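Local coordinates for Lmo0131 protein (Listeria monocytogenes, PDB 4Q6J), which probably acts as an EAL-family phosphodiesterase that hydrolyses cyclic di-GMP, although its actual function has not been established, at residues 10-15 and 44-48; 20-24 and 72-77; 66-70 and 93-98. All blocks are in the same frame, centred on the assembly; numbering follows the deposited sequence.

Contact 1: residues 10-15 and 44-48; sequences EIWDAI and LKTAT
Glu-10 OE2 accepts two hydrogen bonds from Thr-48. OG1 of Thr-48 donates over 2.7 Å to OE2 from the syn side, 17° out of the carboxylate plane. The backbone N of Thr-48 donates over 2.9 Å to OE2, nearly in line with its C-O bond but bent, with an N-H...O angle of 135°. Thr-46 OG1 stands 2.9 Å from OE2 as well, but its proton may go instead to Thr-49 O. With CG anti to the backbone N (chi1 169°) and an extended chain beyond it, Glu-10 reaches past Thr-46 into the turn that joins strands 35-45 and 50-51 as a beta hairpin. One turn further along the helix, the methyl of Ala-14 rests on the backbone, CB lying 3.7 Å from Lys-45 O. Leu-44 closes the apolar end by splitting its branches: CD1 packs on Ala-14 CB at 3.9 Å, while CD2 meets Ile-15 CG1 at 4.0 Å. Helix 8-16 thus covers the end of strand 35-45 and the hairpin turn following it. Leu-44 and Ile-15 both continue onto Tyr-20 of strand 20-29 and onto helix 53-62, through Phe-56 and Ile-60 respectively.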
# COMPACT_ATOMS: atom_id res chain seq x y z
N GLU B 10 -25.13 8.59 -13.92
CA GLU B 10 -24.74 9.39 -15.07
C GLU B 10 -23.29 9.10 -15.50
O GLU B 10 -22.98 9.01 -16.69
CB GLU B 10 -24.92 10.85 -14.75
CG GLU B 10 -24.31 11.78 -15.75
CD GLU B 10 -24.67 13.23 -15.47
OE1 GLU B 10 -25.58 13.50 -14.64
OE2 GLU B 10 -24.03 14.11 -16.10
N ILE B 11 -22.41 8.93 -14.52
CA ILE B 11 -21.03 8.47 -14.77
C ILE B 11 -20.95 7.11 -15.48
O ILE B 11 -20.38 7.02 -16.55
CB ILE B 11 -20.18 8.47 -13.46
CG1 ILE B 11 -19.88 9.92 -13.06
CG2 ILE B 11 -18.90 7.67 -13.63
CD1 ILE B 11 -19.19 10.09 -11.76
N TRP B 12 -21.57 6.10 -14.89
CA TRP B 12 -21.53 4.74 -15.39
C TRP B 12 -22.10 4.68 -16.79
O TRP B 12 -21.62 3.94 -17.62
CB TRP B 12 -22.24 3.78 -14.41
CG TRP B 12 -21.41 3.45 -13.22
CD1 TRP B 12 -20.55 4.27 -12.59
CD2 TRP B 12 -21.35 2.19 -12.52
NE1 TRP B 12 -19.94 3.63 -11.55
CE2 TRP B 12 -20.41 2.35 -11.48
CE3 TRP B 12 -21.98 0.96 -12.67
CZ2 TRP B 12 -20.11 1.32 -10.60
CZ3 TRP B 12 -21.68 -0.05 -11.79
CH2 TRP B 12 -20.74 0.13 -10.77
N ASP B 13 -23.13 5.44 -17.15
CA ASP B 13 -23.66 5.40 -18.50
C ASP B 13 -22.70 6.04 -19.50
O ASP B 13 -22.63 5.62 -20.65
CB ASP B 13 -25.04 6.03 -18.59
CG ASP B 13 -25.86 5.47 -19.75
OD1 ASP B 13 -25.42 4.46 -20.35
OD2 ASP B 13 -26.94 6.02 -20.03
N ALA B 14 -21.94 7.04 -19.06
CA ALA B 14 -20.95 7.64 -19.95
C ALA B 14 -19.81 6.65 -20.25
O ALA B 14 -19.36 6.52 -21.36
CB ALA B 14 -20.42 8.91 -19.36
N ILE B 15 -19.36 5.95 -19.24
CA ILE B 15 -18.37 4.91 -19.41
C ILE B 15 -18.84 3.78 -20.37
O ILE B 15 -18.06 3.22 -21.14
CB ILE B 15 -18.04 4.32 -18.06
CG1 ILE B 15 -17.15 5.27 -17.28
CG2 ILE B 15 -17.36 3.03 -18.20
CD1 ILE B 15 -17.08 4.92 -15.87
N LEU B 44 -13.61 12.16 -19.16
CA LEU B 44 -14.86 11.49 -19.42
C LEU B 44 -15.90 12.57 -19.60
O LEU B 44 -16.08 13.42 -18.73
CB LEU B 44 -15.27 10.57 -18.27
CG LEU B 44 -16.61 9.83 -18.43
CD1 LEU B 44 -16.51 8.72 -19.45
CD2 LEU B 44 -17.08 9.31 -17.09
N LYS B 45 -16.56 12.58 -20.75
CA LYS B 45 -17.60 13.55 -20.99
C LYS B 45 -18.90 12.88 -20.61
O LYS B 45 -19.26 11.88 -21.22
CB LYS B 45 -17.63 13.98 -22.46
CG LYS B 45 -18.35 15.31 -22.64
CD LYS B 45 -18.90 15.50 -24.03
CE LYS B 45 -19.11 16.99 -24.38
NZ LYS B 45 -20.18 17.67 -23.60
N THR B 46 -19.60 13.44 -19.62
CA THR B 46 -20.93 12.93 -19.23
C THR B 46 -22.02 13.85 -19.75
O THR B 46 -21.78 14.69 -20.61
CB THR B 46 -21.09 12.85 -17.72
OG1 THR B 46 -21.32 14.16 -17.20
CG2 THR B 46 -19.83 12.22 -17.07
N ALA B 47 -23.23 13.68 -19.23
CA ALA B 47 -24.36 14.45 -19.71
C ALA B 47 -24.19 15.91 -19.33
O ALA B 47 -24.47 16.80 -20.13
CB ALA B 47 -25.65 13.90 -19.13
N THR B 48 -23.72 16.15 -18.12
CA THR B 48 -23.78 17.49 -17.56
C THR B 48 -22.40 18.13 -17.36
O THR B 48 -22.30 19.29 -16.98
CB THR B 48 -24.57 17.49 -16.24
OG1 THR B 48 -23.91 16.68 -15.27
CG2 THR B 48 -25.98 16.96 -16.46

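Contact 2: residues 20-24 and 72-77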
# COMPACT_ATOMS: atom_id res chain seq x y z
N TYR B 20 -15.26 9.12 -23.96
CA TYR B 20 -14.02 9.74 -23.46
C TYR B 20 -13.59 10.89 -24.34
O TYR B 20 -13.96 10.93 -25.51
CB TYR B 20 -12.88 8.72 -23.39
CG TYR B 20 -13.17 7.50 -22.55
CD1 TYR B 20 -13.12 7.56 -21.16
CD2 TYR B 20 -13.47 6.29 -23.13
CE1 TYR B 20 -13.38 6.45 -20.39
CE2 TYR B 20 -13.73 5.17 -22.37
CZ TYR B 20 -13.68 5.26 -20.99
OH TYR B 20 -13.94 4.14 -20.24
N LEU B 21 -12.81 11.82 -23.80
CA LEU B 21 -12.15 12.84 -24.60
C LEU B 21 -10.68 12.80 -24.26
O LEU B 21 -10.34 12.58 -23.13
CB LEU B 21 -12.66 14.24 -24.25
CG LEU B 21 -14.12 14.61 -24.51
CD1 LEU B 21 -14.40 15.98 -23.94
CD2 LEU B 21 -14.40 14.59 -25.98
N LEU B 22 -9.80 13.04 -25.22
CA LEU B 22 -8.40 13.17 -24.86
C LEU B 22 -8.07 14.67 -24.85
O LEU B 22 -8.27 15.35 -25.85
CB LEU B 22 -7.50 12.40 -25.82
CG LEU B 22 -6.10 12.11 -25.29
CD1 LEU B 22 -6.20 11.19 -24.10
CD2 LEU B 22 -5.18 11.53 -26.36
N TYR B 23 -7.62 15.17 -23.70
CA TYR B 23 -7.16 16.53 -23.59
C TYR B 23 -5.66 16.50 -23.63
O TYR B 23 -5.06 15.43 -23.49
CB TYR B 23 -7.67 17.16 -22.29
CG TYR B 23 -9.10 17.66 -22.32
CD1 TYR B 23 -9.96 17.33 -23.38
CD2 TYR B 23 -9.59 18.49 -21.32
CE1 TYR B 23 -11.25 17.80 -23.42
CE2 TYR B 23 -10.90 18.96 -21.34
CZ TYR B 23 -11.72 18.61 -22.40
OH TYR B 23 -13.02 19.08 -22.42
N TYR B 24 -5.05 17.68 -23.82
CA TYR B 24 -3.61 17.80 -24.07
C TYR B 24 -3.01 18.95 -23.28
O TYR B 24 -3.54 20.06 -23.30
CB TYR B 24 -3.36 18.09 -25.56
CG TYR B 24 -3.90 17.01 -26.44
CD1 TYR B 24 -3.22 15.81 -26.59
CD2 TYR B 24 -5.11 17.17 -27.11
CE1 TYR B 24 -3.71 14.80 -27.38
CE2 TYR B 24 -5.62 16.15 -27.91
CZ TYR B 24 -4.91 14.97 -28.03
OH TYR B 24 -5.39 13.96 -28.81
N PHE B 72 -8.91 3.67 -26.26
CA PHE B 72 -9.33 5.00 -26.66
C PHE B 72 -8.14 5.97 -26.66
O PHE B 72 -7.85 6.63 -27.65
CB PHE B 72 -10.44 5.55 -25.73
CG PHE B 72 -10.73 7.03 -25.96
CD1 PHE B 72 -11.69 7.44 -26.87
CD2 PHE B 72 -10.01 8.02 -25.30
CE1 PHE B 72 -11.92 8.79 -27.09
CE2 PHE B 72 -10.24 9.34 -25.53
CZ PHE B 72 -11.17 9.74 -26.42
N VAL B 73 -7.46 6.04 -25.51
CA VAL B 73 -6.31 6.91 -25.32
C VAL B 73 -5.25 6.66 -26.40
O VAL B 73 -4.78 7.59 -27.02
CB VAL B 73 -5.75 6.75 -23.89
CG1 VAL B 73 -4.41 7.39 -23.72
CG2 VAL B 73 -6.75 7.31 -22.90
N ALA B 74 -4.91 5.41 -26.65
CA ALA B 74 -3.87 5.14 -27.62
C ALA B 74 -4.30 5.46 -29.05
O ALA B 74 -3.53 6.05 -29.82
CB ALA B 74 -3.42 3.73 -27.52
N GLU B 75 -5.50 5.07 -29.42
CA GLU B 75 -5.95 5.32 -30.78
C GLU B 75 -6.15 6.80 -31.10
O GLU B 75 -5.77 7.27 -32.17
CB GLU B 75 -7.19 4.51 -31.06
CG GLU B 75 -6.90 3.08 -30.77
CD GLU B 75 -8.03 2.14 -31.08
OE1 GLU B 75 -9.01 2.55 -31.74
OE2 GLU B 75 -7.92 0.96 -30.65
N THR B 76 -6.76 7.52 -30.17
CA THR B 76 -6.94 8.94 -30.30
C THR B 76 -5.59 9.64 -30.41
O THR B 76 -5.41 10.53 -31.24
CB THR B 76 -7.68 9.49 -29.09
OG1 THR B 76 -8.89 8.78 -28.97
CG2 THR B 76 -7.98 10.96 -29.25
N ALA B 77 -4.63 9.24 -29.58
CA ALA B 77 -3.31 9.86 -29.59
C ALA B 77 -2.59 9.59 -30.92
O ALA B 77 -1.98 10.48 -31.50
CB ALA B 77 -2.45 9.38 -28.44
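Tyr-20 and Phe-72 make the tight part of this strand-on-helix contact. Tyr-20 CB sits over the centre of the Phe-72 ring, 3.4 Å from the centroid and 10° off the ring normal, a close CH-pi contact. Tyr-20 O lies just 3.2 Å from Phe-72 CZ, and the backbone N of Leu-22 meets the same ring at its edge. The two aromatic rings are themselves oblique, with planes at 47°. On the opposite face of Phe-72, also over its centre, stands Thr-76 OG1, which bonds back to Phe-72 O at 2.7 Å from above the carbonyl plane, an oxygen already taken by Thr-76 N. With OG1 beside its own backbone N (chi1 -56°) and bonded there to Phe-72 O, CG2 is left on the strand side. That methyl touches Leu-22 CB at 3.8 Å. The packing is looser beyond it: Leu-22 CD1 and CD2 spread to Val-73 CG2 and Ala-77 CB at 4.1 and 4.0 Å, and Tyr-24 OH only brushes Thr-76 CG2. Phe-72 and Thr-76 keep some exposure to solvent, whereas Leu-22, Val-73 and Ala-77 are buried. The helix lies across strand 20-29, an antiparallel member of the EAL barrel wall, with Val-73 reaching Val-42 of strand 35-45 and Val-73 and Ala-77 both reaching Ile-92 of strand 89-95.

Contact 3: residues 66-70 and 93-98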
# COMPACT_ATOMS: atom_id res chain seq x y z
N THR B 66 -11.28 -0.55 -18.09
CA THR B 66 -9.92 -0.05 -18.20
C THR B 66 -9.36 -0.31 -19.60
O THR B 66 -8.60 0.48 -20.10
CB THR B 66 -8.93 -0.61 -17.14
OG1 THR B 66 -9.03 -2.02 -17.07
CG2 THR B 66 -9.19 -0.02 -15.77
N ARG B 67 -9.72 -1.43 -20.21
CA ARG B 67 -9.17 -1.75 -21.50
C ARG B 67 -9.68 -0.80 -22.58
O ARG B 67 -8.89 -0.30 -23.38
CB ARG B 67 -9.41 -3.19 -21.88
CG ARG B 67 -8.78 -3.54 -23.22
CD ARG B 67 -7.32 -3.12 -23.34
NE ARG B 67 -6.89 -3.34 -24.71
CZ ARG B 67 -6.37 -4.48 -25.17
NH1 ARG B 67 -6.16 -5.52 -24.37
NH2 ARG B 67 -6.03 -4.58 -26.45
N GLU B 68 -11.00 -0.57 -22.59
CA GLU B 68 -11.66 0.39 -23.47
C GLU B 68 -10.99 1.76 -23.40
O GLU B 68 -10.74 2.41 -24.41
CB GLU B 68 -13.13 0.57 -23.07
CG GLU B 68 -14.07 -0.55 -23.52
CD GLU B 68 -14.35 -1.60 -22.44
OE1 GLU B 68 -15.41 -2.24 -22.53
OE2 GLU B 68 -13.52 -1.80 -21.52
N MSE B 69 -10.71 2.20 -22.19
CA MSE B 69 -10.21 3.52 -21.97
C MSE B 69 -8.80 3.65 -22.53
O MSE B 69 -8.52 4.59 -23.28
CB MSE B 69 -10.28 3.88 -20.48
CG MSE B 69 -10.23 5.36 -20.21
SE MSE B 69 -9.77 5.77 -18.37
CE MSE B 69 -8.53 4.32 -18.15
N GLN B 70 -7.93 2.68 -22.21
CA GLN B 70 -6.55 2.66 -22.73
C GLN B 70 -6.57 2.67 -24.24
O GLN B 70 -5.85 3.43 -24.85
CB GLN B 70 -5.75 1.43 -22.25
CG GLN B 70 -5.34 1.44 -20.82
CD GLN B 70 -4.60 2.70 -20.38
OE1 GLN B 70 -3.76 3.26 -21.10
NE2 GLN B 70 -4.92 3.15 -19.19
N ASN B 93 -0.75 7.88 -20.97
CA ASN B 93 -0.53 7.29 -19.67
C ASN B 93 -0.90 5.84 -19.71
O ASN B 93 -2.04 5.50 -20.03
CB ASN B 93 -1.38 8.02 -18.63
CG ASN B 93 -0.92 9.42 -18.42
OD1 ASN B 93 0.23 9.76 -18.70
ND2 ASN B 93 -1.80 10.26 -17.93
N ILE B 94 0.06 4.98 -19.41
CA ILE B 94 -0.23 3.57 -19.32
C ILE B 94 0.21 3.09 -17.95
O ILE B 94 1.37 3.23 -17.58
CB ILE B 94 0.49 2.77 -20.38
CG1 ILE B 94 0.06 3.25 -21.76
CG2 ILE B 94 0.18 1.29 -20.23
CD1 ILE B 94 0.79 2.60 -22.86
N PRO B 95 -0.73 2.57 -17.17
CA PRO B 95 -0.46 2.02 -15.84
C PRO B 95 0.62 0.94 -15.87
O PRO B 95 0.69 0.17 -16.83
CB PRO B 95 -1.80 1.38 -15.47
CG PRO B 95 -2.80 2.09 -16.26
CD PRO B 95 -2.14 2.44 -17.55
N ALA B 96 1.43 0.90 -14.82
CA ALA B 96 2.49 -0.08 -14.72
C ALA B 96 2.02 -1.53 -15.00
O ALA B 96 2.70 -2.27 -15.69
CB ALA B 96 3.17 0.03 -13.37
N HIS B 97 0.87 -1.91 -14.45
CA HIS B 97 0.21 -3.19 -14.73
C HIS B 97 0.10 -3.53 -16.22
O HIS B 97 0.37 -4.64 -16.64
CB HIS B 97 -1.20 -3.23 -14.10
CG HIS B 97 -2.11 -4.30 -14.65
ND1 HIS B 97 -2.04 -5.62 -14.23
CD2 HIS B 97 -3.10 -4.25 -15.57
CE1 HIS B 97 -2.94 -6.33 -14.89
NE2 HIS B 97 -3.60 -5.53 -15.71
N TYR B 98 -0.33 -2.54 -17.00
CA TYR B 98 -0.46 -2.67 -18.45
C TYR B 98 0.90 -2.77 -19.16
O TYR B 98 1.06 -3.53 -20.09
CB TYR B 98 -1.23 -1.48 -19.01
CG TYR B 98 -2.69 -1.74 -19.18
CD1 TYR B 98 -3.19 -2.17 -20.39
CD2 TYR B 98 -3.57 -1.56 -18.14
CE1 TYR B 98 -4.52 -2.42 -20.55
CE2 TYR B 98 -4.91 -1.81 -18.29
CZ TYR B 98 -5.37 -2.24 -19.51
OH TYR B 98 -6.69 -2.51 -19.69
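Tyr-98 OH is wedged against the first turn of helix 66-83, 3.5 Å from Thr-66 OG1 and 3.2 Å from Arg-67 CA. The backbone N of Arg-67 is also close to this oxygen, at 3.3 Å, but the angle is too poor for a hydrogen bond, so the phenol is held here by fit rather than by a clear bond across the contact. The setting is a beta-alpha-beta crossover of the TIM barrel: helix 66-83 lies on the connection between the parallel strands 35-45 and 89-95, and the second of these passes straight into helix 96-99, with Pro-95 at the N-cap. The short helix swings Tyr-98 back toward the start of helix 66-83, whose segment 66-70 runs nearly antiparallel to 93-95, at 153°. Gln-70 lies between the ring and the strand. Its chain, bent at chi2 (-53°), lays CG over one face of the Tyr-98 ring, 4.0 Å from the centroid in a CH-pi contact, and then turns the amide toward the strand end, where CD lies 3.8 Å from Pro-95 CD and the amide end faces the carbonyl of Asn-93. Arg-67 follows a different path. It carries its aliphatic part along the ring edge, and its NE forms a salt bridge with Asp-71 OD1, the guanidinium plane nearly perpendicular to the phenol ring. Tyr-104 of helix 102-115 packs edge-to-face with Tyr-98, and Thr-66 touches Glu-134 of the third subunit. At the rim of the phenol, Arg-67 CD comes near the ring plane and stands 4.0 Å from Tyr-98 CE1.

Contacts 2 and 3 share helix 66-83 and lie nearer the centre of the chain, each about 12 Å from it; contact 1 is peripheral, its centre about 23 Å away. All three reach the same curled sheet, but only contact 1 depends on clear hydrogen bonds across its segments, made at an exposed turn. Contact 2 is buried and mainly apolar, while contact 3, partly buried, mixes aromatic packing with polar groups that form no clear bond across it, Arg-67 turning to Asp-71 instead. Contact 2 joins the series: Lys-45 CB of contact 1 packs on Leu-21 CD1, and CG of the selenomethionine Met-69 of contact 3 meets Tyr-20 CE1. Contacts 1 and 3 do not touch.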